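Local coordinates for protein uncharacterized CONSERVED DOMAIN PROTEIN (Vibrio cholerae, PDB 3LKV) that probably serves as the periplasmic substrate-binding component of an ABC transporter and holds a phenylalanine between its two lobes, at residues V146-E151 against D202-S207. Numbering follows the deposited sequence.
With PHE (phenylalanine), chain B.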
ATOM      1  N   VAL A 146      27.010 -20.691   2.902  1.00 24.07           N
ATOM      2  CA  VAL A 146      27.256 -19.802   1.785  1.00 23.79           C
ATOM      3  C   VAL A 146      26.997 -18.386   2.302  1.00 24.80           C
ATOM      4  O   VAL A 146      26.042 -18.148   2.993  1.00 23.74           O
ATOM      5  CB  VAL A 146      26.272 -20.096   0.639  1.00 24.04           C
ATOM      6  CG1 VAL A 146      26.459 -19.074  -0.521  1.00 21.31           C
ATOM      7  CG2 VAL A 146      26.481 -21.565   0.129  1.00 22.90           C
ATOM      8  N   TYR A 147      27.832 -17.446   1.929  1.00 25.03           N
ATOM      9  CA  TYR A 147      27.652 -16.084   2.388  1.00 26.64           C
ATOM     10  C   TYR A 147      28.289 -15.101   1.436  1.00 25.54           C
ATOM     11  O   TYR A 147      29.043 -15.472   0.547  1.00 24.89           O
ATOM     12  CB  TYR A 147      28.232 -15.923   3.790  1.00 26.26           C
ATOM     13  CG  TYR A 147      29.709 -15.863   3.830  1.00 30.47           C
ATOM     14  CD1 TYR A 147      30.375 -14.640   3.806  1.00 35.25           C
ATOM     15  CD2 TYR A 147      30.469 -17.008   3.935  1.00 32.04           C
ATOM     16  CE1 TYR A 147      31.760 -14.582   3.875  1.00 33.89           C
ATOM     17  CE2 TYR A 147      31.852 -16.954   3.989  1.00 31.68           C
ATOM     18  CZ  TYR A 147      32.486 -15.751   3.956  1.00 36.70           C
ATOM     19  OH  TYR A 147      33.852 -15.698   4.027  1.00 36.86           O
ATOM     20  N   ASN A 148      27.914 -13.849   1.609  1.00 26.47           N
ATOM     21  CA  ASN A 148      28.378 -12.750   0.758  1.00 26.04           C
ATOM     22  C   ASN A 148      29.339 -11.882   1.561  1.00 25.82           C
ATOM     23  O   ASN A 148      28.942 -11.211   2.506  1.00 24.50           O
ATOM     24  CB  ASN A 148      27.216 -11.902   0.222  1.00 25.86           C
ATOM     25  CG  ASN A 148      27.690 -10.774  -0.734  1.00 26.09           C
ATOM     26  OD1 ASN A 148      28.881 -10.445  -0.812  1.00 24.38           O
ATOM     27  ND2 ASN A 148      26.765 -10.250  -1.500  1.00 26.04           N
ATOM     28  N   PRO A 149      30.629 -11.912   1.188  1.00 25.79           N
ATOM     29  CA  PRO A 149      31.613 -11.212   1.970  1.00 25.82           C
ATOM     30  C   PRO A 149      31.488  -9.705   1.822  1.00 25.11           C
ATOM     31  O   PRO A 149      32.036  -9.019   2.643  1.00 26.55           O
ATOM     32  CB  PRO A 149      32.948 -11.725   1.428  1.00 26.35           C
ATOM     33  CG  PRO A 149      32.677 -12.104   0.052  1.00 25.52           C
ATOM     34  CD  PRO A 149      31.236 -12.614   0.049  1.00 26.94           C
ATOM     35  N   GLY A 150      30.711  -9.215   0.861  1.00 24.91           N
ATOM     36  CA  GLY A 150      30.354  -7.781   0.759  1.00 25.20           C
ATOM     37  C   GLY A 150      29.314  -7.326   1.773  1.00 25.64           C
ATOM     38  O   GLY A 150      29.078  -6.147   1.896  1.00 24.95           O
ATOM     39  N   GLU A 151      28.699  -8.248   2.524  1.00 25.31           N
ATOM     40  CA  GLU A 151      27.728  -7.870   3.533  1.00 25.12           C
ATOM     41  C   GLU A 151      28.300  -7.964   4.946  1.00 24.43           C
ATOM     42  O   GLU A 151      28.531  -9.061   5.465  1.00 24.30           O
ATOM     43  CB  GLU A 151      26.510  -8.778   3.445  1.00 25.79           C
ATOM     44  CG  GLU A 151      25.595  -8.562   2.243  1.00 26.79           C
ATOM     45  CD  GLU A 151      24.286  -9.409   2.342  1.00 28.24           C
ATOM     46  OE1 GLU A 151      23.624  -9.514   3.421  1.00 25.53           O
ATOM     47  OE2 GLU A 151      23.907  -9.936   1.287  1.00 33.19           O
ATOM     48  N   ASP A 202      21.662 -13.438   5.800  1.00 22.41           N
ATOM     49  CA  ASP A 202      22.383 -12.762   4.740  1.00 24.16           C
ATOM     50  C   ASP A 202      21.346 -12.474   3.664  1.00 23.81           C
ATOM     51  O   ASP A 202      20.611 -13.368   3.287  1.00 22.33           O
ATOM     52  CB  ASP A 202      23.455 -13.733   4.240  1.00 24.31           C
ATOM     53  CG  ASP A 202      24.152 -13.314   2.957  1.00 30.03           C
ATOM     54  OD1 ASP A 202      23.464 -13.013   1.934  1.00 34.15           O
ATOM     55  OD2 ASP A 202      25.441 -13.356   2.969  1.00 34.95           O
ATOM     56  N   ASN A 203      21.327 -11.245   3.152  1.00 22.63           N
ATOM     57  CA  ASN A 203      20.351 -10.817   2.144  1.00 22.56           C
ATOM     58  C   ASN A 203      20.478 -11.484   0.778  1.00 22.31           C
ATOM     59  O   ASN A 203      19.493 -11.724   0.099  1.00 21.56           O
ATOM     60  CB  ASN A 203      20.447  -9.283   1.985  1.00 22.76           C
ATOM     61  CG  ASN A 203      20.101  -8.560   3.281  1.00 22.36           C
ATOM     62  OD1 ASN A 203      18.924  -8.584   3.713  1.00 23.07           O
ATOM     63  ND2 ASN A 203      21.110  -7.961   3.936  1.00 20.26           N
ATOM     64  N   THR A 204      21.705 -11.800   0.389  1.00 23.03           N
ATOM     65  CA  THR A 204      21.980 -12.503  -0.849  1.00 23.25           C
ATOM     66  C   THR A 204      21.465 -13.921  -0.765  1.00 23.23           C
ATOM     67  O   THR A 204      20.804 -14.393  -1.684  1.00 24.93           O
ATOM     68  CB  THR A 204      23.483 -12.570  -1.140  1.00 24.49           C
ATOM     69  OG1 THR A 204      24.077 -11.257  -0.985  1.00 23.21           O
ATOM     70  CG2 THR A 204      23.720 -13.093  -2.573  1.00 20.81           C
ATOM     71  N   VAL A 205      21.753 -14.607   0.325  1.00 23.29           N
ATOM     72  CA  VAL A 205      21.145 -15.932   0.567  1.00 23.85           C
ATOM     73  C   VAL A 205      19.624 -15.858   0.619  1.00 23.64           C
ATOM     74  O   VAL A 205      18.949 -16.594  -0.092  1.00 22.81           O
ATOM     75  CB  VAL A 205      21.684 -16.612   1.860  1.00 24.45           C
ATOM     76  CG1 VAL A 205      20.906 -17.937   2.182  1.00 24.98           C
ATOM     77  CG2 VAL A 205      23.185 -16.933   1.706  1.00 24.05           C
ATOM     78  N   ALA A 206      19.086 -14.935   1.428  1.00 24.27           N
ATOM     79  CA  ALA A 206      17.637 -14.796   1.568  1.00 24.14           C
ATOM     80  C   ALA A 206      16.981 -14.604   0.198  1.00 24.11           C
ATOM     81  O   ALA A 206      15.957 -15.172  -0.071  1.00 26.68           O
ATOM     82  CB  ALA A 206      17.247 -13.640   2.545  1.00 23.45           C
ATOM     83  N   SER A 207      17.574 -13.851  -0.693  1.00 24.74           N
ATOM     84  CA  SER A 207      16.917 -13.562  -1.952  1.00 26.07           C
ATOM     85  C   SER A 207      17.055 -14.711  -2.962  1.00 26.39           C
ATOM     86  O   SER A 207      16.442 -14.693  -4.007  1.00 27.67           O
ATOM     87  CB  SER A 207      17.484 -12.252  -2.517  1.00 26.54           C
ATOM     88  OG  SER A 207      18.769 -12.521  -3.085  1.00 34.27           O
TER
HETATM   89  N   PHE B 601      20.035  -8.861   9.462  1.00 25.13           N
HETATM   90  CA  PHE B 601      20.235  -8.718   7.965  1.00 25.84           C
HETATM   91  C   PHE B 601      21.155  -7.494   7.702  1.00 26.17           C
HETATM   92  O   PHE B 601      21.858  -7.081   8.671  1.00 26.52           O
HETATM   93  CB  PHE B 601      18.901  -8.638   7.209  1.00 24.95           C
HETATM   94  CG  PHE B 601      18.209  -9.991   7.061  1.00 29.64           C
HETATM   95  CD1 PHE B 601      18.714 -10.955   6.169  1.00 31.16           C
HETATM   96  CD2 PHE B 601      17.097 -10.310   7.809  1.00 29.40           C
HETATM   97  CE1 PHE B 601      18.129 -12.175   6.051  1.00 34.33           C
HETATM   98  CE2 PHE B 601      16.497 -11.527   7.688  1.00 29.61           C
HETATM   99  CZ  PHE B 601      16.995 -12.480   6.825  1.00 31.20           C
HETATM  100  OXT PHE B 601      21.261  -6.929   6.591  1.00 26.45           O
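The carboxylate of E151 reaches across to the first turn of helix 203-207 and meets two successive backbone N-H groups there, each on a syn lone pair. E151 OE1 takes N203 N at 2.9 Å. E151 OE2 takes T204 N at 3.0 Å. Both oxygens also accept from side chains: T204 OG1 gives its proton to E151 OE2 at 2.6 Å, nearly in line with the C-O bond, while N203 ND2 comes to OE1 from above the carboxylate plane. With CG anti to its own carbonyl carbon (chi1 -72°) and an extended chain beyond, E151 carries its carboxylate to the helix N-terminus.

N148 reaches the same hydroxyl. N148 ND2 donates to T204 OG1 at 2.9 Å, almost straight and in the amide plane, so T204 OG1 accepts from N148 while donating to E151. N148 OD1 takes G150 N in an Asx turn, which helps fix the amide's rotation.

D202, the N-cap, works both ways: D202 OD1 accepts from V205 N at 2.8 Å, and OD2 receives N148 N from the other segment. D202 OD1 also lies 3.2 Å from E151 OE2, two acceptors side by side, a repulsion the surrounding N-H donors and the helix N-terminus probably ease. V205 CG2 packs against the carbonyl oxygen V146 O at 3.4 Å.

N203 carries the network to the ligand: N203 ND2 also donates to the phenylalanine OXT at 2.9 Å, and OD1 bonds H19. E151 is thus a second-shell residue, and the strand-end loops here wall one side of the cleft between two alpha/beta lobes, as in periplasmic binding proteins.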